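Local coordinates for uncharacterized protein (Deinococcus radiodurans, PDB 3GG7) that binds manganese and is probably a TatD-type metal-dependent hydrolase acting on ester bonds, although its substrate is not established, at residues D15-A20 / L44-G49; T172-Q177 / E217-I222; A181-M186 / K221-P226. All blocks are in the same frame, centred on the assembly; numbering follows the deposited sequence.

Interaction 1 (D15-A20 / L44-G49); sequences DPVAVA and LALAAG
L46, in the turn that follows helix 40-44, meets the first turn of helix 16-25 through its forked end and, toward A20, through its carbonyl oxygen. The packing is apolar. P16 CB lies 3.7 Å from L46 CD1 and almost as near to CD2, which puts the proline between the two methyls of the fork. V17 joins from beside it: its CG2 meets L46 CD2 at 3.7 Å, the two side chains crossing obliquely. V17 holds CG1 anti to the backbone N (chi1 170°), a setting that leaves CG2 anti to the carbonyl carbon and in touch with the leucine. One turn on, A20 CB approaches the backbone instead, 4.1 Å from L46 O. The backbones come nearest at V17 and L46, whose CA atoms are 6.1 Å apart.

No hydrogen bond crosses between the segments. D15 is the N-cap of helix 16-25: its OD1 accepts from A18 N at 3.1 Å, the N-H arriving from above the carboxylate plane. L46 O, beside the A20 methyl, accepts a hydrogen bond from R50 NH1, and V17 also touches R50. Behind L46, A47 packs on V53 and T55 of strand 53-55, linking the turn to the parallel sheet of this TatD-family TIM-barrel protein, and V19 of helix 16-25 packs on L10, Y13 and P209.

The helix start and the turn thus meet through apolar, van der Waals contact: one leucine fork is fitted against a proline and a valine, while L46 O takes its hydrogen bond from R50.

Interaction 2 (T172-Q177 / E217-I222); sequences TMVRTQ and EGLSKI
G218 of helix 212-223 lets V174, at the end of the short helix 171-174, press directly on its backbone; these are two helices of the TIM-barrel fold, the shorter following strand 166-169. At G218 the helices come within 5.2 Å, CA to CA, of V174. V174 CB and CG2 both sit over G218 CA, CB at 3.9 Å, an approach made possible by the absence of a side chain on G218. V174 is turned with CG1 anti to its carbonyl carbon (chi1 -59°), which leads that methyl on to L219. There CG1 meets the L219 backbone N at 4.2 Å and lies beside the side-chain CG.

One helical turn beyond G218, I222 adds to the contact. Its CD1 comes to 4.1 Å from V174 CB and also nears V174 O. I183 of the neighbouring helix 177-185 touches V174, L219 and I222, extending this apolar patch.

No direct hydrogen bond joins the segments. A water spans them instead, giving one proton to V174 O at 2.7 Å and the other to G218 O at 3.1 Å, an oxygen that already accepts from I222 N.

Interaction 3 (A181-M186 / K221-P226); sequences ALIRSM and KIWQIP
I183 and R184 of helix 177-185 face the last turn of helix 212-223, where I222 and W223 receive them. Apolar contacts centre on the two isoleucines, which cross at about a right angle. I183 CD1 meets I222 CD1 at 3.9 Å, and the CG2 methyls of the two residues are similarly near. I183 also holds CG2 against W223 NE1 at 3.9 Å, approaching the indole obliquely. The aliphatic part of R184 adds to the patch: its CG lies 3.9 Å from I222 CG2, while the chain runs on extended from CG to NE and carries the guanidinium past the isoleucine.

Polar links between the segments run through two waters. The first accepts from W223 NE1 at 2.8 Å and donates to I183 O and M186 O, so three groups hold it and the indole N-H is tied to the end of helix 177-185 and the residue after it. I183 O also accepts from M186 N. The second water lies at the edge of the R184 guanidinium, in its plane, where it accepts from NE at 2.8 Å and donates to I222 O at 2.9 Å.

Farther out, W223 packs on V230 and I233 of helix 227-243 and makes a cation-pi interaction with R188; L182 reaches V154 and L157 of helix 154-162. These neighbours place the contact between helices 154-162 and 227-243, with helices 177-185 and 212-223 meeting directly.

Direct contact between the segments is therefore apolar, and water supplies the polar link: through it the W223 and R184 donors are paired with backbone oxygens of the facing segment, with no direct hydrogen bond between the two.

Interactions 2 and 3 are neighbours, their centres 7 Å apart, and share K221 and I222 of helix 212-223; helices 171-174 and 177-185, consecutive in the chain, dock side by side on it. They touch directly, with V174 CG1 of interaction 2 at 3.7 Å from I183 CD1 of interaction 3, so that their apolar patches merge. Interaction 1 is separate: its centre lies about 29 Å from that of interaction 2 and 33 Å from that of interaction 3. It is the one nearer the manganese site, the P16 side chain lying about 9 Å from that of the manganese ligand H9. Interactions 2 and 3 lie away from the metal ligands.

Interaction 1 (D15-A20 / L44-G49)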
loop_
_atom_site.group_PDB
_atom_site.type_symbol
_atom_site.label_atom_id
_atom_site.label_comp_id
_atom_site.label_asym_id
_atom_site.label_seq_id
_atom_site.Cartn_x
_atom_site.Cartn_y
_atom_site.Cartn_z
ATOM N N ASP A 15 1.592 -8.227 18.905
ATOM C CA ASP A 15 0.688 -9.377 18.905
ATOM C C ASP A 15 -0.142 -9.349 17.610
ATOM O O ASP A 15 -1.285 -8.893 17.627
ATOM C CB ASP A 15 -0.222 -9.310 20.147
ATOM C CG ASP A 15 -1.071 -10.547 20.347
ATOM O OD1 ASP A 15 -1.276 -11.353 19.414
ATOM O OD2 ASP A 15 -1.614 -10.695 21.468
ATOM N N PRO A 16 0.454 -9.818 16.496
ATOM C CA PRO A 16 -0.284 -9.746 15.210
ATOM C C PRO A 16 -1.611 -10.462 15.180
ATOM O O PRO A 16 -2.566 -9.997 14.536
ATOM C CB PRO A 16 0.694 -10.384 14.220
ATOM C CG PRO A 16 2.034 -10.052 14.791
ATOM C CD PRO A 16 1.856 -10.216 16.287
ATOM N N VAL A 17 -1.705 -11.614 15.840
ATOM C CA VAL A 17 -2.971 -12.342 15.871
ATOM C C VAL A 17 -4.072 -11.531 16.564
ATOM O O VAL A 17 -5.218 -11.540 16.105
ATOM C CB VAL A 17 -2.802 -13.735 16.546
ATOM C CG1 VAL A 17 -4.149 -14.399 16.804
ATOM C CG2 VAL A 17 -1.880 -14.615 15.703
ATOM N N ALA A 18 -3.758 -10.838 17.662
ATOM C CA ALA A 18 -4.761 -10.017 18.332
ATOM C C ALA A 18 -5.303 -8.927 17.409
ATOM O O ALA A 18 -6.499 -8.636 17.414
ATOM C CB ALA A 18 -4.193 -9.397 19.629
ATOM N N VAL A 19 -4.416 -8.321 16.613
ATOM C CA VAL A 19 -4.837 -7.261 15.725
ATOM C C VAL A 19 -5.706 -7.870 14.615
ATOM O O VAL A 19 -6.741 -7.337 14.298
ATOM C CB VAL A 19 -3.639 -6.467 15.162
ATOM C CG1 VAL A 19 -4.105 -5.399 14.196
ATOM C CG2 VAL A 19 -2.811 -5.841 16.324
ATOM N N ALA A 20 -5.277 -8.980 14.039
ATOM C CA ALA A 20 -6.071 -9.673 13.009
ATOM C C ALA A 20 -7.452 -10.067 13.502
ATOM O O ALA A 20 -8.436 -9.869 12.807
ATOM C CB ALA A 20 -5.329 -10.909 12.506
ATOM N N LEU A 44 1.078 -14.844 6.001
ATOM C CA LEU A 44 -0.130 -15.462 5.444
ATOM C C LEU A 44 -0.916 -16.245 6.513
ATOM O O LEU A 44 -2.138 -16.299 6.474
ATOM C CB LEU A 44 0.230 -16.393 4.273
ATOM C CG LEU A 44 -0.910 -17.117 3.581
ATOM C CD1 LEU A 44 -1.957 -16.162 2.964
ATOM C CD2 LEU A 44 -0.279 -17.990 2.500
ATOM N N ALA A 45 -0.201 -16.885 7.438
ATOM C CA ALA A 45 -0.879 -17.650 8.499
ATOM C C ALA A 45 -1.836 -16.833 9.345
ATOM O O ALA A 45 -2.781 -17.390 9.889
ATOM C CB ALA A 45 0.151 -18.307 9.386
ATOM N N LEU A 46 -1.612 -15.527 9.453
ATOM C CA LEU A 46 -2.532 -14.645 10.190
ATOM C C LEU A 46 -3.912 -14.607 9.544
ATOM O O LEU A 46 -4.906 -14.235 10.181
ATOM C CB LEU A 46 -1.985 -13.213 10.308
ATOM C CG LEU A 46 -0.638 -13.036 10.966
ATOM C CD1 LEU A 46 -0.101 -11.649 10.783
ATOM C CD2 LEU A 46 -0.735 -13.389 12.461
ATOM N N ALA A 47 -3.969 -14.893 8.252
ATOM C CA ALA A 47 -5.222 -14.861 7.548
ATOM C C ALA A 47 -6.033 -16.156 7.580
ATOM O O ALA A 47 -7.161 -16.161 7.089
ATOM C CB ALA A 47 -4.966 -14.460 6.086
ATOM N N ALA A 48 -5.482 -17.258 8.095
ATOM C CA ALA A 48 -6.215 -18.536 8.091
ATOM C C ALA A 48 -7.489 -18.405 8.896
ATOM O O ALA A 48 -7.450 -18.021 10.059
ATOM C CB ALA A 48 -5.339 -19.668 8.640
ATOM N N GLY A 49 -8.623 -18.634 8.249
ATOM C CA GLY A 49 -9.921 -18.464 8.861
ATOM C C GLY A 49 -10.402 -17.036 9.025
ATOM O O GLY A 49 -11.426 -16.809 9.667
#

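Interaction 2 (T172-Q177 / E217-I222)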
loop_
_atom_site.group_PDB
_atom_site.type_symbol
_atom_site.label_atom_id
_atom_site.label_comp_id
_atom_site.label_asym_id
_atom_site.label_seq_id
_atom_site.Cartn_x
_atom_site.Cartn_y
_atom_site.Cartn_z
ATOM N N THR A 172 -2.286 11.097 8.086
ATOM C CA THR A 172 -1.474 12.317 7.991
ATOM C C THR A 172 -1.901 13.132 6.770
ATOM O O THR A 172 -1.983 14.359 6.838
ATOM C CB THR A 172 0.048 12.026 7.963
ATOM O OG1 THR A 172 0.395 11.288 6.787
ATOM C CG2 THR A 172 0.476 11.246 9.186
ATOM N N MET A 173 -2.224 12.456 5.675
ATOM C CA MET A 173 -2.622 13.124 4.440
ATOM C C MET A 173 -3.922 13.926 4.560
ATOM O O MET A 173 -4.029 15.008 3.975
ATOM C CB MET A 173 -2.729 12.118 3.291
ATOM C CG MET A 173 -1.381 11.542 2.857
ATOM S SD MET A 173 -1.498 10.418 1.457
ATOM C CE MET A 173 -1.927 11.539 0.099
ATOM N N VAL A 174 -4.910 13.414 5.289
ATOM C CA VAL A 174 -6.191 14.116 5.409
ATOM C C VAL A 174 -6.158 15.272 6.415
ATOM O O VAL A 174 -7.082 16.084 6.427
ATOM C CB VAL A 174 -7.374 13.181 5.777
ATOM C CG1 VAL A 174 -7.545 12.092 4.727
ATOM C CG2 VAL A 174 -7.212 12.617 7.187
ATOM N N ARG A 175 -5.103 15.341 7.227
ATOM C CA ARG A 175 -4.961 16.340 8.299
ATOM C C ARG A 175 -3.928 17.441 8.003
ATOM O O ARG A 175 -3.647 18.273 8.880
ATOM C CB ARG A 175 -4.580 15.632 9.609
ATOM N N THR A 176 -3.341 17.445 6.802
ATOM C CA THR A 176 -2.347 18.459 6.417
ATOM C C THR A 176 -2.790 19.227 5.173
ATOM O O THR A 176 -3.561 18.714 4.359
ATOM C CB THR A 176 -0.940 17.845 6.156
ATOM O OG1 THR A 176 -0.995 16.917 5.058
ATOM C CG2 THR A 176 -0.409 17.146 7.403
ATOM N N GLN A 177 -2.295 20.463 5.035
ATOM C CA GLN A 177 -2.605 21.301 3.873
ATOM C C GLN A 177 -2.153 20.654 2.573
ATOM O O GLN A 177 -2.958 20.491 1.659
ATOM C CB GLN A 177 -1.957 22.691 4.012
ATOM N N GLU A 217 -13.428 10.018 8.028
ATOM C CA GLU A 217 -13.900 11.304 8.548
ATOM C C GLU A 217 -13.157 12.451 7.870
ATOM O O GLU A 217 -13.783 13.434 7.450
ATOM C CB GLU A 217 -13.751 11.360 10.070
ATOM C CG GLU A 217 -14.734 10.416 10.774
ATOM C CD GLU A 217 -14.474 10.243 12.263
ATOM O OE1 GLU A 217 -13.394 10.656 12.746
ATOM O OE2 GLU A 217 -15.359 9.674 12.954
ATOM N N GLY A 218 -11.838 12.321 7.724
ATOM C CA GLY A 218 -11.036 13.330 7.010
ATOM C C GLY A 218 -11.473 13.545 5.564
ATOM O O GLY A 218 -11.567 14.689 5.084
ATOM N N LEU A 219 -11.723 12.450 4.852
ATOM C CA LEU A 219 -12.204 12.520 3.477
ATOM C C LEU A 219 -13.615 13.112 3.388
ATOM O O LEU A 219 -13.943 13.789 2.410
ATOM C CB LEU A 219 -12.202 11.132 2.830
ATOM C CG LEU A 219 -10.848 10.585 2.370
ATOM C CD1 LEU A 219 -11.011 9.113 1.880
ATOM C CD2 LEU A 219 -10.237 11.469 1.280
ATOM N N SER A 220 -14.460 12.820 4.372
ATOM C CA SER A 220 -15.810 13.410 4.441
ATOM C C SER A 220 -15.705 14.940 4.400
ATOM O O SER A 220 -16.470 15.609 3.694
ATOM C CB SER A 220 -16.529 12.948 5.722
ATOM O OG SER A 220 -17.780 13.599 5.900
ATOM N N LYS A 221 -14.744 15.482 5.139
ATOM C CA LYS A 221 -14.538 16.933 5.213
ATOM C C LYS A 221 -13.975 17.501 3.915
ATOM O O LYS A 221 -14.440 18.541 3.418
ATOM C CB LYS A 221 -13.589 17.272 6.361
ATOM C CG LYS A 221 -14.125 16.991 7.749
ATOM C CD LYS A 221 -13.073 17.364 8.795
ATOM C CE LYS A 221 -13.550 17.127 10.227
ATOM N NZ LYS A 221 -13.083 18.199 11.169
ATOM N N ILE A 222 -12.961 16.833 3.368
ATOM C CA ILE A 222 -12.322 17.281 2.141
ATOM C C ILE A 222 -13.263 17.184 0.945
ATOM O O ILE A 222 -13.333 18.113 0.134
ATOM C CB ILE A 222 -11.020 16.491 1.861
ATOM C CG1 ILE A 222 -9.989 16.780 2.946
ATOM C CG2 ILE A 222 -10.443 16.882 0.521
ATOM C CD1 ILE A 222 -8.819 15.813 2.974
HETATM O O HOH W 1 -9.729 16.610 6.773
#

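Interaction 3 (A181-M186 / K221-P226)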
loop_
_atom_site.group_PDB
_atom_site.type_symbol
_atom_site.label_atom_id
_atom_site.label_comp_id
_atom_site.label_asym_id
_atom_site.label_seq_id
_atom_site.Cartn_x
_atom_site.Cartn_y
_atom_site.Cartn_z
ATOM N N ALA A 181 -4.518 19.000 -0.372
ATOM C CA ALA A 181 -4.369 19.483 -1.735
ATOM C C ALA A 181 -4.090 18.356 -2.719
ATOM O O ALA A 181 -4.601 18.357 -3.835
ATOM C CB ALA A 181 -3.255 20.539 -1.805
ATOM N N LEU A 182 -3.267 17.397 -2.315
ATOM C CA LEU A 182 -3.025 16.229 -3.152
ATOM C C LEU A 182 -4.326 15.431 -3.354
ATOM O O LEU A 182 -4.679 15.059 -4.454
ATOM C CB LEU A 182 -1.919 15.351 -2.534
ATOM C CG LEU A 182 -0.467 15.857 -2.626
ATOM C CD1 LEU A 182 0.464 15.033 -1.727
ATOM C CD2 LEU A 182 -0.021 15.805 -4.075
ATOM N N ILE A 183 -5.041 15.186 -2.267
ATOM C CA ILE A 183 -6.320 14.452 -2.333
ATOM C C ILE A 183 -7.330 15.119 -3.275
ATOM O O ILE A 183 -7.982 14.444 -4.066
ATOM C CB ILE A 183 -6.900 14.255 -0.907
ATOM C CG1 ILE A 183 -6.012 13.280 -0.096
ATOM C CG2 ILE A 183 -8.366 13.768 -0.972
ATOM C CD1 ILE A 183 -6.331 13.208 1.402
ATOM N N ARG A 184 -7.411 16.453 -3.243
ATOM C CA ARG A 184 -8.328 17.164 -4.148
ATOM C C ARG A 184 -8.052 16.947 -5.649
ATOM O O ARG A 184 -8.983 17.012 -6.468
ATOM C CB ARG A 184 -8.371 18.661 -3.828
ATOM C CG ARG A 184 -9.038 18.952 -2.516
ATOM C CD ARG A 184 -9.305 20.424 -2.334
ATOM N NE ARG A 184 -9.266 20.739 -0.910
ATOM C CZ ARG A 184 -8.199 21.189 -0.257
ATOM N NH1 ARG A 184 -7.051 21.440 -0.883
ATOM N NH2 ARG A 184 -8.294 21.415 1.041
ATOM N N SER A 185 -6.800 16.661 -6.014
ATOM C CA SER A 185 -6.453 16.344 -7.403
ATOM C C SER A 185 -6.701 14.884 -7.843
ATOM O O SER A 185 -6.681 14.564 -9.045
ATOM C CB SER A 185 -5.003 16.741 -7.677
ATOM O OG SER A 185 -4.898 18.149 -7.604
ATOM N N MET A 186 -6.986 14.016 -6.878
ATOM C CA MET A 186 -7.174 12.598 -7.153
ATOM C C MET A 186 -8.609 12.323 -7.599
ATOM O O MET A 186 -9.552 12.823 -6.977
ATOM C CB MET A 186 -6.891 11.783 -5.873
ATOM C CG MET A 186 -5.464 11.849 -5.350
ATOM S SD MET A 186 -5.264 10.941 -3.761
ATOM C CE MET A 186 -3.568 11.303 -3.385
ATOM N N LYS A 221 -14.744 15.482 5.139
ATOM C CA LYS A 221 -14.538 16.933 5.213
ATOM C C LYS A 221 -13.975 17.501 3.915
ATOM O O LYS A 221 -14.440 18.541 3.418
ATOM C CB LYS A 221 -13.589 17.272 6.361
ATOM C CG LYS A 221 -14.125 16.991 7.749
ATOM C CD LYS A 221 -13.073 17.364 8.795
ATOM C CE LYS A 221 -13.550 17.127 10.227
ATOM N NZ LYS A 221 -13.083 18.199 11.169
ATOM N N ILE A 222 -12.961 16.833 3.368
ATOM C CA ILE A 222 -12.322 17.281 2.141
ATOM C C ILE A 222 -13.263 17.184 0.945
ATOM O O ILE A 222 -13.333 18.113 0.134
ATOM C CB ILE A 222 -11.020 16.491 1.861
ATOM C CG1 ILE A 222 -9.989 16.780 2.946
ATOM C CG2 ILE A 222 -10.443 16.882 0.521
ATOM C CD1 ILE A 222 -8.819 15.813 2.974
ATOM N N TRP A 223 -13.993 16.074 0.830
ATOM C CA TRP A 223 -14.914 15.870 -0.281
ATOM C C TRP A 223 -16.254 16.570 -0.055
ATOM O O TRP A 223 -17.036 16.735 -0.991
ATOM C CB TRP A 223 -15.171 14.381 -0.494
ATOM C CG TRP A 223 -14.013 13.602 -1.085
ATOM C CD1 TRP A 223 -12.853 14.088 -1.618
ATOM C CD2 TRP A 223 -13.946 12.178 -1.219
ATOM N NE1 TRP A 223 -12.061 13.048 -2.063
ATOM C CE2 TRP A 223 -12.717 11.869 -1.831
ATOM C CE3 TRP A 223 -14.807 11.137 -0.874
ATOM C CZ2 TRP A 223 -12.334 10.560 -2.109
ATOM C CZ3 TRP A 223 -14.418 9.831 -1.151
ATOM C CH2 TRP A 223 -13.200 9.561 -1.771
ATOM N N GLN A 224 -16.507 16.953 1.193
ATOM C CA GLN A 224 -17.790 17.525 1.625
ATOM C C GLN A 224 -18.985 16.610 1.330
ATOM O O GLN A 224 -20.014 17.036 0.798
ATOM C CB GLN A 224 -17.962 18.951 1.074
ATOM C CG GLN A 224 -16.900 19.904 1.638
ATOM C CD GLN A 224 -16.981 21.330 1.097
ATOM O OE1 GLN A 224 -16.831 21.572 -0.102
ATOM N NE2 GLN A 224 -17.186 22.274 1.989
ATOM N N ILE A 225 -18.834 15.331 1.683
ATOM C CA ILE A 225 -19.944 14.373 1.676
ATOM C C ILE A 225 -19.962 13.626 3.027
ATOM O O ILE A 225 -18.971 13.653 3.761
ATOM C CB ILE A 225 -19.880 13.383 0.486
ATOM C CG1 ILE A 225 -18.737 12.375 0.646
ATOM C CG2 ILE A 225 -19.739 14.143 -0.837
ATOM C CD1 ILE A 225 -18.628 11.393 -0.512
ATOM N N PRO A 226 -21.091 12.979 3.365
ATOM C CA PRO A 226 -21.146 12.273 4.642
ATOM C C PRO A 226 -20.186 11.083 4.707
ATOM O O PRO A 226 -19.910 10.452 3.680
ATOM C CB PRO A 226 -22.601 11.784 4.703
ATOM C CG PRO A 226 -23.353 12.763 3.848
ATOM C CD PRO A 226 -22.416 13.038 2.718
HETATM O O HOH W 2 -10.150 12.743 -4.155
HETATM O O HOH W 3 -11.682 20.522 0.417
#